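Local coordinates for biotin protein ligase-like protein of unknown function (Silicibacter sp., PDB 3BFM), which is of unknown function but resembles biotin protein ligases and belongs to the biotin/lipoate A/B protein ligase family, at residues D47-L61 and T118-W132. Sequence-based numbering, arbitrary orientation. Where two conformers were deposited one is given.
Sequences DVLRAALVLAPEVPL and TQPDWLVVGLDLPLW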
loop_
_atom_site.group_PDB
_atom_site.type_symbol
_atom_site.label_atom_id
_atom_site.label_comp_id
_atom_site.label_asym_id
_atom_site.label_seq_id
_atom_site.Cartn_x
_atom_site.Cartn_y
_atom_site.Cartn_z
ATOM N N ASP A 47 3.291 -22.570 -18.352
ATOM C CA ASP A 47 3.042 -23.753 -17.514
ATOM C C ASP A 47 3.040 -23.497 -16.001
ATOM O O ASP A 47 2.693 -24.389 -15.224
ATOM C CB ASP A 47 4.108 -24.809 -17.785
ATOM C CG ASP A 47 3.976 -25.433 -19.137
ATOM O OD1 ASP A 47 3.088 -25.025 -19.929
ATOM O OD2 ASP A 47 4.835 -26.284 -19.399
ATOM N N VAL A 48 3.447 -22.309 -15.588
ATOM C CA VAL A 48 3.592 -22.027 -14.159
ATOM C C VAL A 48 3.415 -20.544 -13.898
ATOM O O VAL A 48 3.705 -19.696 -14.754
ATOM C CB VAL A 48 4.951 -22.514 -13.601
ATOM C CG1 VAL A 48 6.086 -21.926 -14.423
ATOM C CG2 VAL A 48 5.124 -22.164 -12.079
ATOM N N LEU A 49 2.865 -20.256 -12.723
ATOM C CA LEU A 49 2.787 -18.883 -12.201
ATOM C C LEU A 49 3.573 -18.794 -10.901
ATOM O O LEU A 49 3.351 -19.580 -9.999
ATOM C CB LEU A 49 1.328 -18.439 -11.966
ATOM C CG LEU A 49 1.047 -17.105 -11.232
ATOM C CD1 LEU A 49 1.609 -15.917 -12.041
ATOM C CD2 LEU A 49 -0.442 -16.895 -10.975
ATOM N N ARG A 50 4.498 -17.841 -10.802
ATOM C CA ARG A 50 5.188 -17.613 -9.530
ATOM C C ARG A 50 5.055 -16.164 -9.181
ATOM O O ARG A 50 5.051 -15.316 -10.085
ATOM C CB ARG A 50 6.656 -18.049 -9.562
ATOM C CG ARG A 50 6.801 -19.562 -9.690
ATOM C CD ARG A 50 8.252 -19.949 -9.923
ATOM N NE ARG A 50 8.567 -19.804 -11.325
ATOM C CZ ARG A 50 9.791 -19.864 -11.839
ATOM N NH1 ARG A 50 10.855 -20.050 -11.072
ATOM N NH2 ARG A 50 9.949 -19.726 -13.141
ATOM N N ALA A 51 4.915 -15.882 -7.887
ATOM C CA ALA A 51 4.869 -14.534 -7.423
ATOM C C ALA A 51 5.257 -14.470 -5.984
ATOM O O ALA A 51 5.265 -15.486 -5.269
ATOM C CB ALA A 51 3.476 -13.915 -7.692
ATOM N N ALA A 52 5.670 -13.300 -5.544
ATOM C CA ALA A 52 6.102 -13.154 -4.128
ATOM C C ALA A 52 5.817 -11.718 -3.715
ATOM O O ALA A 52 6.035 -10.807 -4.491
ATOM C CB ALA A 52 7.592 -13.541 -3.905
ATOM N N LEU A 53 5.342 -11.578 -2.476
ATOM C CA LEU A 53 5.008 -10.289 -1.840
ATOM C C LEU A 53 5.954 -9.999 -0.693
ATOM O O LEU A 53 6.164 -10.875 0.180
ATOM C CB LEU A 53 3.637 -10.340 -1.186
ATOM C CG LEU A 53 2.493 -11.034 -1.889
ATOM C CD1 LEU A 53 1.297 -10.952 -0.955
ATOM C CD2 LEU A 53 2.210 -10.355 -3.226
ATOM N N VAL A 54 6.485 -8.768 -0.669
ATOM C CA VAL A 54 7.294 -8.276 0.461
ATOM C C VAL A 54 6.357 -7.519 1.407
ATOM O O VAL A 54 5.610 -6.610 0.973
ATOM C CB VAL A 54 8.437 -7.339 0.016
ATOM C CG1 VAL A 54 9.138 -6.714 1.241
ATOM C CG2 VAL A 54 9.426 -8.099 -0.932
ATOM N N LEU A 55 6.403 -7.938 2.670
ATOM C CA LEU A 55 5.610 -7.387 3.764
ATOM C C LEU A 55 6.523 -6.976 4.934
ATOM O O LEU A 55 7.669 -7.437 5.058
ATOM C CB LEU A 55 4.630 -8.450 4.246
ATOM C CG LEU A 55 3.772 -9.057 3.148
ATOM C CD1 LEU A 55 2.912 -10.217 3.653
ATOM C CD2 LEU A 55 2.896 -7.952 2.578
ATOM N N ALA A 56 6.004 -6.105 5.787
ATOM C CA ALA A 56 6.704 -5.707 7.006
ATOM C C ALA A 56 5.746 -5.418 8.166
ATOM O O ALA A 56 5.626 -4.279 8.603
ATOM C CB ALA A 56 7.595 -4.497 6.723
ATOM N N PRO A 57 5.083 -6.457 8.701
ATOM C CA PRO A 57 4.164 -6.246 9.825
ATOM C C PRO A 57 4.939 -5.953 11.118
ATOM O O PRO A 57 5.950 -6.589 11.414
ATOM C CB PRO A 57 3.399 -7.559 9.915
ATOM C CG PRO A 57 4.320 -8.575 9.344
ATOM C CD PRO A 57 5.200 -7.881 8.329
ATOM N N GLU A 58 4.489 -4.962 11.866
ATOM C CA GLU A 58 5.245 -4.538 13.032
ATOM C C GLU A 58 4.741 -5.290 14.259
ATOM O O GLU A 58 4.091 -4.740 15.135
ATOM C CB GLU A 58 5.168 -3.027 13.176
ATOM C CG GLU A 58 5.954 -2.328 12.095
ATOM C CD GLU A 58 5.391 -0.974 11.754
ATOM O OE1 GLU A 58 4.440 -0.916 10.937
ATOM O OE2 GLU A 58 5.911 0.027 12.295
ATOM N N VAL A 59 5.044 -6.583 14.275
ATOM C CA VAL A 59 4.706 -7.468 15.372
ATOM C C VAL A 59 5.812 -8.499 15.493
ATOM O O VAL A 59 6.633 -8.653 14.589
ATOM C CB VAL A 59 3.350 -8.188 15.157
ATOM C CG1 VAL A 59 2.215 -7.202 14.976
ATOM C CG2 VAL A 59 3.404 -9.174 13.979
ATOM N N PRO A 60 5.858 -9.223 16.605
ATOM C CA PRO A 60 6.861 -10.283 16.676
ATOM C C PRO A 60 6.643 -11.386 15.645
ATOM O O PRO A 60 5.512 -11.607 15.246
ATOM C CB PRO A 60 6.647 -10.849 18.072
ATOM C CG PRO A 60 6.034 -9.713 18.839
ATOM C CD PRO A 60 5.104 -9.101 17.869
ATOM N N LEU A 61 7.704 -12.102 15.298
ATOM C CA LEU A 61 7.640 -13.170 14.284
ATOM C C LEU A 61 6.523 -14.155 14.551
ATOM O O LEU A 61 5.888 -14.628 13.624
ATOM C CB LEU A 61 8.958 -13.932 14.224
ATOM C CG LEU A 61 9.067 -14.995 13.128
ATOM C CD1 LEU A 61 8.990 -14.365 11.739
ATOM C CD2 LEU A 61 10.344 -15.801 13.307
ATOM N N THR A 118 11.331 -11.748 18.126
ATOM C CA THR A 118 11.862 -10.592 17.419
ATOM C C THR A 118 10.885 -10.118 16.331
ATOM O O THR A 118 10.327 -10.942 15.604
ATOM C CB THR A 118 13.178 -10.989 16.747
ATOM O OG1 THR A 118 14.080 -11.463 17.762
ATOM C CG2 THR A 118 13.818 -9.849 16.008
ATOM N N GLN A 119 10.720 -8.812 16.205
ATOM C CA GLN A 119 9.950 -8.241 15.121
ATOM C C GLN A 119 10.815 -8.308 13.869
ATOM O O GLN A 119 11.940 -7.830 13.883
ATOM C CB GLN A 119 9.551 -6.812 15.434
ATOM C CG GLN A 119 8.861 -6.107 14.292
ATOM C CD GLN A 119 8.471 -4.727 14.655
ATOM O OE1 GLN A 119 7.865 -4.505 15.686
ATOM N NE2 GLN A 119 8.802 -3.776 13.803
ATOM N N PRO A 120 10.314 -8.934 12.794
ATOM C CA PRO A 120 11.207 -9.036 11.650
ATOM C C PRO A 120 11.320 -7.727 10.861
ATOM O O PRO A 120 10.392 -6.918 10.849
ATOM C CB PRO A 120 10.586 -10.190 10.805
ATOM C CG PRO A 120 9.228 -10.425 11.314
ATOM C CD PRO A 120 8.996 -9.573 12.557
ATOM N N ASP A 121 12.442 -7.511 10.189
ATOM C CA ASP A 121 12.585 -6.335 9.324
ATOM C C ASP A 121 11.761 -6.540 8.077
ATOM O O ASP A 121 11.415 -5.591 7.398
ATOM C CB ASP A 121 14.029 -6.141 8.906
ATOM C CG ASP A 121 14.964 -5.786 10.073
ATOM O OD1 ASP A 121 14.498 -5.304 11.125
ATOM O OD2 ASP A 121 16.186 -5.997 9.909
ATOM N N TRP A 122 11.516 -7.806 7.740
ATOM C CA TRP A 122 10.752 -8.143 6.534
ATOM C C TRP A 122 10.227 -9.544 6.593
ATOM O O TRP A 122 10.765 -10.400 7.280
ATOM C CB TRP A 122 11.572 -7.948 5.262
ATOM C CG TRP A 122 12.818 -8.746 5.197
ATOM C CD1 TRP A 122 14.091 -8.303 5.500
ATOM C CD2 TRP A 122 12.972 -10.112 4.760
ATOM N NE1 TRP A 122 14.986 -9.296 5.308
ATOM C CE2 TRP A 122 14.343 -10.419 4.856
ATOM C CE3 TRP A 122 12.088 -11.110 4.338
ATOM C CZ2 TRP A 122 14.842 -11.660 4.531
ATOM C CZ3 TRP A 122 12.594 -12.347 3.996
ATOM C CH2 TRP A 122 13.962 -12.612 4.108
ATOM N N LEU A 123 9.189 -9.774 5.785
ATOM C CA LEU A 123 8.628 -11.071 5.569
ATOM C C LEU A 123 8.218 -11.165 4.096
ATOM O O LEU A 123 7.767 -10.188 3.527
ATOM C CB LEU A 123 7.423 -11.221 6.480
ATOM C CG LEU A 123 6.854 -12.610 6.681
ATOM C CD1 LEU A 123 6.438 -12.840 8.151
ATOM C CD2 LEU A 123 5.681 -12.855 5.717
ATOM N N VAL A 124 8.406 -12.322 3.491
ATOM C CA VAL A 124 7.998 -12.540 2.091
ATOM C C VAL A 124 7.118 -13.760 2.021
ATOM O O VAL A 124 7.435 -14.782 2.632
ATOM C CB VAL A 124 9.229 -12.768 1.166
ATOM C CG1 VAL A 124 8.820 -13.268 -0.221
ATOM C CG2 VAL A 124 10.074 -11.483 1.080
ATOM N N VAL A 125 6.002 -13.635 1.305
ATOM C CA VAL A 125 5.147 -14.783 0.982
ATOM C C VAL A 125 5.190 -15.055 -0.498
ATOM O O VAL A 125 4.956 -14.161 -1.303
ATOM C CB VAL A 125 3.691 -14.547 1.438
ATOM C CG1 VAL A 125 2.797 -15.684 0.960
ATOM C CG2 VAL A 125 3.676 -14.408 2.915
ATOM N N GLY A 126 5.463 -16.293 -0.873
ATOM C CA GLY A 126 5.573 -16.648 -2.273
ATOM C C GLY A 126 4.526 -17.650 -2.679
ATOM O O GLY A 126 4.175 -18.527 -1.879
ATOM N N LEU A 127 4.025 -17.496 -3.904
ATOM C CA LEU A 127 3.083 -18.403 -4.502
ATOM C C LEU A 127 3.797 -19.135 -5.652
ATOM O O LEU A 127 4.505 -18.503 -6.452
ATOM C CB LEU A 127 1.881 -17.587 -5.042
ATOM C CG LEU A 127 0.873 -18.371 -5.875
ATOM C CD1 LEU A 127 0.208 -19.476 -5.010
ATOM C CD2 LEU A 127 -0.209 -17.454 -6.545
ATOM N N ASP A 128 3.678 -20.466 -5.684
ATOM C CA ASP A 128 4.086 -21.247 -6.846
ATOM C C ASP A 128 2.856 -22.072 -7.283
ATOM O O ASP A 128 2.301 -22.825 -6.494
ATOM C CB ASP A 128 5.246 -22.159 -6.510
ATOM C CG ASP A 128 6.586 -21.416 -6.393
ATOM O OD1 ASP A 128 6.780 -20.618 -5.447
ATOM O OD2 ASP A 128 7.471 -21.673 -7.238
ATOM N N LEU A 129 2.417 -21.892 -8.526
ATOM C CA LEU A 129 1.235 -22.564 -8.984
ATOM C C LEU A 129 1.480 -23.156 -10.364
ATOM O O LEU A 129 1.727 -22.407 -11.339
ATOM C CB LEU A 129 0.038 -21.591 -9.010
ATOM C CG LEU A 129 -1.350 -22.097 -9.387
ATOM C CD1 LEU A 129 -1.918 -22.964 -8.242
ATOM C CD2 LEU A 129 -2.369 -20.966 -9.725
ATOM N N PRO A 130 1.419 -24.489 -10.455
ATOM C CA PRO A 130 1.470 -25.103 -11.771
ATOM C C PRO A 130 0.212 -24.897 -12.572
ATOM O O PRO A 130 -0.867 -25.046 -12.060
ATOM C CB PRO A 130 1.664 -26.574 -11.450
ATOM C CG PRO A 130 1.052 -26.774 -10.116
ATOM C CD PRO A 130 1.270 -25.494 -9.378
ATOM N N LEU A 131 0.372 -24.545 -13.847
ATOM C CA LEU A 131 -0.762 -24.263 -14.723
ATOM C C LEU A 131 -1.021 -25.461 -15.625
ATOM O O LEU A 131 -2.158 -25.868 -15.765
ATOM C CB LEU A 131 -0.482 -23.026 -15.536
ATOM C CG LEU A 131 -0.277 -21.747 -14.720
ATOM C CD1 LEU A 131 0.080 -20.592 -15.704
ATOM C CD2 LEU A 131 -1.486 -21.375 -13.887
ATOM N N TRP A 132 0.026 -26.005 -16.228
ATOM C CA TRP A 132 -0.024 -27.300 -16.908
ATOM C C TRP A 132 0.963 -28.243 -16.230
ATOM O O TRP A 132 1.943 -27.789 -15.648
ATOM C CB TRP A 132 0.425 -27.147 -18.349
ATOM C CG TRP A 132 -0.499 -26.306 -19.156
ATOM C CD1 TRP A 132 -0.208 -25.111 -19.719
ATOM C CD2 TRP A 132 -1.850 -26.610 -19.532
ATOM N NE1 TRP A 132 -1.287 -24.655 -20.406
ATOM C CE2 TRP A 132 -2.304 -25.555 -20.306
ATOM C CE3 TRP A 132 -2.713 -27.687 -19.296
ATOM C CZ2 TRP A 132 -3.611 -25.510 -20.830
ATOM C CZ3 TRP A 132 -3.996 -27.648 -19.804
ATOM C CH2 TRP A 132 -4.434 -26.563 -20.568
HETATM O O HOH W 1 4.123 -26.580 -14.276
HETATM O O HOH W 2 8.144 -6.661 9.785
#
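Leu49 and Leu129 form the first of four antiparallel hydrogen-bonded pairs that join strand 48-55 to strand 123-130; the Leu49 N to Leu129 O bond is nearly straight at 2.8 Å. Leu55 and Leu123 form the last. The packed face carries Leu49, Ala51, Leu53 and Leu55 beside Leu123, Val125, Leu127 and Leu129, with Leu55 CD1 lying 4.3 Å from both Leu123 CD2 and Val125 CG2. Helix 156-175 covers part of this face, Leu160 resting on Ala51 and Trp163 on Leu53. The two strands are central neighbours in the mixed sheet of the ligase-like domain, flanked by strands 39-44 and 102-111. The other face is more open towards the Asp47 end. There, with CG anti to its carbonyl carbon (chi1 -67°) and the chain extended to CD, Arg50 lays both methylenes against Asp128 OD2, each carbon 3.3 Å away, while the guanidinium continues towards Asp22, a calcium ligand, in a weak, long ion pair. Asp128 OD1 forms a salt bridge with Arg108. An alanine here in place of the arginine would probably take the methylene contact from Asp128 OD2 and leave Asp22 without this distant positive charge. Farther along, Val54 CG2 meets Val124 CG2 at 4.0 Å. Beyond the strands, a water donates to both Asp47 O and Trp132 O, and at the other end the exposed Gln119 lays its amide alongside Glu58, Gln119 NE2 3.6 Å from Glu58 CG.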